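Local coordinates for protein putative nucleotide-diphospho-sugar transferase (Desulfovibrio desulfuricans subsp. desulfuricans, PDB 3CGX) that is of unproven function but probably transfers a sugar from a nucleotide-diphospho-sugar donor, at residues A94-K97 against A98-G102; V192-V195 against W196-N199. All blocks are in the same frame, centred on the assembly; numbering follows the deposited sequence.

Interaction 1 of 2, residues A94-K97 against A98-G102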
ATOM      1  N   ALA A  94      -0.628  -0.282 -14.064  1.00 21.85           N
ATOM      2  CA  ALA A  94       0.494   0.432 -13.439  1.00 22.83           C
ATOM      3  C   ALA A  94       1.794  -0.413 -13.556  1.00 21.95           C
ATOM      4  O   ALA A  94       2.870   0.074 -13.916  1.00 22.72           O
ATOM      5  CB  ALA A  94       0.166   0.776 -11.979  1.00 20.02           C
HETATM    6  N   MSE A  95       1.674  -1.701 -13.296  1.00 23.51           N
HETATM    7  CA  MSE A  95       2.838  -2.579 -13.398  1.00 22.82           C
HETATM    8  C   MSE A  95       3.320  -2.726 -14.855  1.00 21.69           C
HETATM    9  O   MSE A  95       4.526  -2.670 -15.166  1.00 21.61           O
HETATM   10  CB  MSE A  95       2.478  -3.945 -12.828  1.00 26.37           C
HETATM   11  CG  MSE A  95       2.109  -3.898 -11.366  1.00 29.93           C
HETATM   12 SE   MSE A  95       2.272  -5.643 -10.426  0.75 29.79          SE
HETATM   13  CE  MSE A  95       4.200  -5.516 -10.315  1.00 31.43           C
ATOM     14  N   GLN A  96       2.352  -2.872 -15.750  1.00 24.57           N
ATOM     15  CA  GLN A  96       2.631  -3.027 -17.165  1.00 25.26           C
ATOM     16  C   GLN A  96       3.360  -1.809 -17.668  1.00 24.88           C
ATOM     17  O   GLN A  96       4.316  -1.910 -18.416  1.00 26.88           O
ATOM     18  CB  GLN A  96       1.349  -3.250 -17.979  1.00 26.22           C
ATOM     19  CG  GLN A  96       1.668  -3.425 -19.460  1.00 25.27           C
ATOM     20  CD  GLN A  96       2.428  -4.719 -19.735  1.00 29.49           C
ATOM     21  OE1 GLN A  96       3.599  -4.691 -20.104  1.00 32.61           O
ATOM     22  NE2 GLN A  96       1.772  -5.851 -19.516  1.00 26.01           N
ATOM     23  N   LYS A  97       2.931  -0.649 -17.207  1.00 23.91           N
ATOM     24  CA  LYS A  97       3.549   0.621 -17.601  1.00 26.20           C
ATOM     25  C   LYS A  97       4.988   0.735 -17.120  1.00 27.23           C
ATOM     26  O   LYS A  97       5.896   1.223 -17.841  1.00 28.17           O
ATOM     27  CB  LYS A  97       2.727   1.774 -17.054  1.00 26.18           C
ATOM     28  CG  LYS A  97       3.356   3.136 -17.115  1.00 32.67           C
ATOM     29  CD  LYS A  97       3.340   3.754 -18.469  1.00 44.01           C
ATOM     30  CE  LYS A  97       3.658   5.255 -18.343  1.00 46.84           C
ATOM     31  NZ  LYS A  97       4.845   5.547 -17.470  1.00 40.41           N
ATOM     32  N   ALA A  98       5.202   0.289 -15.887  1.00 22.75           N
ATOM     33  CA  ALA A  98       6.536   0.347 -15.272  1.00 20.96           C
ATOM     34  C   ALA A  98       7.514  -0.552 -16.034  1.00 22.41           C
ATOM     35  O   ALA A  98       8.650  -0.166 -16.312  1.00 24.90           O
ATOM     36  CB  ALA A  98       6.482   0.010 -13.760  1.00 23.21           C
ATOM     37  N   PHE A  99       7.040  -1.715 -16.439  1.00 22.09           N
ATOM     38  CA  PHE A  99       7.866  -2.639 -17.189  1.00 23.95           C
ATOM     39  C   PHE A  99       8.120  -2.059 -18.571  1.00 23.75           C
ATOM     40  O   PHE A  99       9.211  -2.167 -19.096  1.00 24.99           O
ATOM     41  CB  PHE A  99       7.229  -4.037 -17.280  1.00 21.90           C
ATOM     42  CG  PHE A  99       7.309  -4.815 -15.990  1.00 22.17           C
ATOM     43  CD1 PHE A  99       8.526  -4.953 -15.331  1.00 24.74           C
ATOM     44  CD2 PHE A  99       6.196  -5.400 -15.445  1.00 23.57           C
ATOM     45  CE1 PHE A  99       8.611  -5.648 -14.180  1.00 22.30           C
ATOM     46  CE2 PHE A  99       6.281  -6.091 -14.260  1.00 27.66           C
ATOM     47  CZ  PHE A  99       7.482  -6.211 -13.625  1.00 25.19           C
ATOM     48  N   ASP A 100       7.096  -1.464 -19.166  1.00 25.45           N
ATOM     49  CA  ASP A 100       7.261  -0.788 -20.477  1.00 26.29           C
ATOM     50  C   ASP A 100       8.289   0.330 -20.379  1.00 27.84           C
ATOM     51  O   ASP A 100       9.002   0.620 -21.326  1.00 30.39           O
ATOM     52  CB  ASP A 100       5.947  -0.179 -20.962  1.00 28.62           C
ATOM     53  CG  ASP A 100       4.939  -1.216 -21.392  1.00 27.01           C
ATOM     54  OD1 ASP A 100       5.289  -2.418 -21.485  1.00 32.97           O
ATOM     55  OD2 ASP A 100       3.788  -0.807 -21.654  1.00 29.04           O
ATOM     56  N   ASP A 101       8.338   0.975 -19.231  1.00 27.20           N
ATOM     57  CA  ASP A 101       9.280   2.066 -18.989  1.00 28.11           C
ATOM     58  C   ASP A 101      10.698   1.523 -18.871  1.00 27.25           C
ATOM     59  O   ASP A 101      11.656   2.284 -18.882  1.00 29.25           O
ATOM     60  CB  ASP A 101       8.981   2.845 -17.692  1.00 25.85           C
ATOM     61  CG  ASP A 101       7.707   3.699 -17.762  1.00 40.07           C
ATOM     62  OD1 ASP A 101       7.143   3.852 -18.869  1.00 39.29           O
ATOM     63  OD2 ASP A 101       7.274   4.176 -16.662  1.00 48.52           O
ATOM     64  N   GLY A 102      10.828   0.213 -18.727  1.00 26.92           N
ATOM     65  CA  GLY A 102      12.155  -0.396 -18.681  1.00 25.91           C
ATOM     66  C   GLY A 102      12.627  -0.921 -17.334  1.00 28.09           C
ATOM     67  O   GLY A 102      13.765  -1.348 -17.226  1.00 28.38           O
TER

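Interaction 2 of 2, residues V192-V195 against W196-N199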
ATOM      1  N   VAL A 192      -4.877  -1.158   8.190  1.00 24.48           N
ATOM      2  CA  VAL A 192      -5.594  -0.434   9.219  1.00 24.61           C
ATOM      3  C   VAL A 192      -6.852   0.190   8.591  1.00 25.16           C
ATOM      4  O   VAL A 192      -6.778   1.176   7.859  1.00 27.30           O
ATOM      5  CB  VAL A 192      -4.688   0.608   9.951  1.00 26.65           C
ATOM      6  CG1 VAL A 192      -5.514   1.362  11.024  1.00 25.86           C
ATOM      7  CG2 VAL A 192      -3.440  -0.072  10.571  1.00 24.26           C
ATOM      8  N   ASP A 193      -7.980  -0.455   8.857  1.00 24.73           N
ATOM      9  CA  ASP A 193      -9.306  -0.101   8.301  1.00 26.36           C
ATOM     10  C   ASP A 193     -10.273   0.416   9.383  1.00 26.14           C
ATOM     11  O   ASP A 193     -10.936   1.399   9.192  1.00 28.60           O
ATOM     12  CB  ASP A 193      -9.917  -1.339   7.629  1.00 29.14           C
ATOM     13  CG  ASP A 193     -11.346  -1.095   7.029  1.00 41.12           C
ATOM     14  OD1 ASP A 193     -11.568  -0.007   6.427  1.00 54.62           O
ATOM     15  OD2 ASP A 193     -12.226  -2.031   7.124  1.00 52.87           O
ATOM     16  N   THR A 194     -10.354  -0.293  10.495  1.00 24.86           N
ATOM     17  CA  THR A 194     -11.356  -0.021  11.525  1.00 22.79           C
ATOM     18  C   THR A 194     -10.718   0.564  12.774  1.00 24.21           C
ATOM     19  O   THR A 194      -9.505   0.559  12.915  1.00 20.08           O
ATOM     20  CB  THR A 194     -12.104  -1.295  11.949  1.00 21.64           C
ATOM     21  OG1 THR A 194     -11.210  -2.127  12.711  1.00 22.55           O
ATOM     22  CG2 THR A 194     -12.706  -2.098  10.724  1.00 23.06           C
ATOM     23  N   VAL A 195     -11.554   1.036  13.701  1.00 21.32           N
ATOM     24  CA  VAL A 195     -11.030   1.585  14.945  1.00 20.20           C
ATOM     25  C   VAL A 195     -10.303   0.474  15.731  1.00 22.01           C
ATOM     26  O   VAL A 195      -9.345   0.730  16.476  1.00 18.89           O
ATOM     27  CB  VAL A 195     -12.129   2.276  15.800  1.00 20.33           C
ATOM     28  CG1 VAL A 195     -13.161   1.246  16.417  1.00 19.41           C
ATOM     29  CG2 VAL A 195     -11.436   3.149  16.903  1.00 17.71           C
ATOM     30  N   TRP A 196     -10.740  -0.766  15.543  1.00 21.46           N
ATOM     31  CA  TRP A 196     -10.117  -1.887  16.242  1.00 20.52           C
ATOM     32  C   TRP A 196      -8.683  -2.045  15.706  1.00 20.34           C
ATOM     33  O   TRP A 196      -7.718  -2.197  16.458  1.00 19.36           O
ATOM     34  CB  TRP A 196     -10.903  -3.170  16.038  1.00 23.53           C
ATOM     35  CG  TRP A 196     -12.400  -3.146  16.380  1.00 21.07           C
ATOM     36  CD1 TRP A 196     -13.438  -3.355  15.521  1.00 21.73           C
ATOM     37  CD2 TRP A 196     -12.993  -2.974  17.664  1.00 22.87           C
ATOM     38  NE1 TRP A 196     -14.621  -3.293  16.162  1.00 22.60           N
ATOM     39  CE2 TRP A 196     -14.397  -3.096  17.493  1.00 19.73           C
ATOM     40  CE3 TRP A 196     -12.478  -2.763  18.942  1.00 22.18           C
ATOM     41  CZ2 TRP A 196     -15.313  -2.970  18.562  1.00 22.33           C
ATOM     42  CZ3 TRP A 196     -13.355  -2.645  19.990  1.00 18.16           C
ATOM     43  CH2 TRP A 196     -14.774  -2.759  19.801  1.00 21.04           C
ATOM     44  N   ASP A 197      -8.534  -2.006  14.389  1.00 21.08           N
ATOM     45  CA  ASP A 197      -7.226  -2.091  13.762  1.00 20.76           C
ATOM     46  C   ASP A 197      -6.314  -0.944  14.246  1.00 21.94           C
ATOM     47  O   ASP A 197      -5.108  -1.138  14.463  1.00 22.71           O
ATOM     48  CB  ASP A 197      -7.331  -1.994  12.228  1.00 18.97           C
ATOM     49  CG  ASP A 197      -8.094  -3.112  11.601  1.00 23.93           C
ATOM     50  OD1 ASP A 197      -8.107  -4.224  12.115  1.00 23.19           O
ATOM     51  OD2 ASP A 197      -8.657  -2.864  10.561  1.00 22.22           O
ATOM     52  N   LEU A 198      -6.907   0.250  14.401  1.00 20.21           N
ATOM     53  CA  LEU A 198      -6.165   1.442  14.860  1.00 20.60           C
ATOM     54  C   LEU A 198      -5.683   1.252  16.310  1.00 22.20           C
ATOM     55  O   LEU A 198      -4.545   1.643  16.690  1.00 22.00           O
ATOM     56  CB  LEU A 198      -7.020   2.712  14.755  1.00 18.79           C
ATOM     57  CG  LEU A 198      -6.329   4.074  14.886  1.00 19.64           C
ATOM     58  CD1 LEU A 198      -5.513   4.332  13.603  1.00 17.95           C
ATOM     59  CD2 LEU A 198      -7.305   5.262  15.113  1.00 20.83           C
ATOM     60  N   ASN A 199      -6.564   0.682  17.130  1.00 19.24           N
ATOM     61  CA  ASN A 199      -6.216   0.372  18.517  1.00 18.12           C
ATOM     62  C   ASN A 199      -5.015  -0.589  18.612  1.00 21.99           C
ATOM     63  O   ASN A 199      -4.086  -0.384  19.420  1.00 20.07           O
ATOM     64  CB  ASN A 199      -7.424  -0.197  19.237  1.00 19.13           C
ATOM     65  CG  ASN A 199      -7.143  -0.555  20.672  1.00 23.08           C
ATOM     66  OD1 ASN A 199      -6.719  -1.678  20.940  1.00 19.59           O
ATOM     67  ND2 ASN A 199      -7.489   0.345  21.621  1.00 20.11           N
TER
HETATM   68  O   HOH W   1     -11.434  -4.775  12.525  1.00 27.63           O

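Interaction 1 of 2, residues A94-K97 against A98-G102
K97 CG swings opposite the backbone N (chi1 168°), and bends at chi2 and chi4 carry NZ forward along the last turn of helix 87-100 to D101, four residues on. A chi1 of -70° sets D101 CG beside its own backbone N, which turns the carboxylate back toward K97. The ammonium nitrogen NZ of K97 lies 2.9 Å from OD2 of D101, on the syn lone pair of that oxygen, and 3.2 Å from OD1, a weaker second contact; the carboxylate thus faces the lysine with both oxygens in an uneven salt bridge. The same two residues are tied through their backbones, D101 N donating to K97 O at 2.8 Å, though this bond is more bent (N-H...O 138°) than the three just before it. Beyond D101 the chain leaves the helix in a Schellman motif, where G102 takes a positive phi and its N bonds to F99 O at 2.9 Å.

The inward face is apolar. The selenomethionine M95 and F99 lie one turn apart, with M95 CE 4.5 Å from F99 CE2, a loose touch; both also pack on V106 of strand 105-109 and F148 of strand 143-149, and the F99 ring meets that of F153. The helix end is therefore amphipathic: a buried apolar side seats it on the sheet, while on the outer side an i to i+4 ion pair spans the final turn, its acidic partner close to the C-terminal end of the helix, where the helix dipole would probably favour the lysine more than the aspartate.

Interaction 2 of 2, residues V192-V195 against W196-N199
OD2 of D197 is gripped by two successive backbone N-H groups from the loop before its helix. D193 N approaches on the anti side, close to the carboxylate plane, at 3.0 Å, whereas T194 N comes from above that plane, 40° out of it, at 3.1 Å. The reciprocal bond comes from T194: its OG1, placed between backbone N and carbonyl carbon (chi1 71°), accepts a nearly straight bond from D197 N at 3.2 Å and a weak, bent one from W196 N. T194 is thus the N-cap of helix 195-204, and the reciprocal pair is a capping box. A water 2.7 Å from T194 OG1 also reaches D197 OD1 weakly, and N190 bonds that second oxygen, so the carboxylate is held at both ends.

L198 N donates to T194 O at 3.0 Å, opening the regular helical bonding. V192 CG1 packs against L198 CD1 at 3.9 Å, an apolar touch beside the box that faces helices 21-27 and 29-47. V195 CG1 lies over one face of the W196 indole. With T194 OG1 taking up first-turn N-H groups, and D197 holding those of loop and N-cap near the positive end of the helix dipole, the box probably stabilises the helix start electrostatically.

How the interactions relate
The two contacts come in series along the chain and lie on opposite sides of its centre, with their own centres 34 Å apart and nearest atoms about 20 Å apart. Interaction 1 finishes helix 87-100, just ahead of strand 105-109 in the mixed seven-stranded sheet; interaction 2 begins helix 195-204, after the sheet's edge strand 183-185. One therefore marks a helix C-terminus and the other a helix N-terminus. The 94-102 segment rests on central strands, whereas 192-199 packs beside helices 21-27 and 29-47. No residue is shared, so they define two separate helix ends around the sheet of a probable GT-A-type domain.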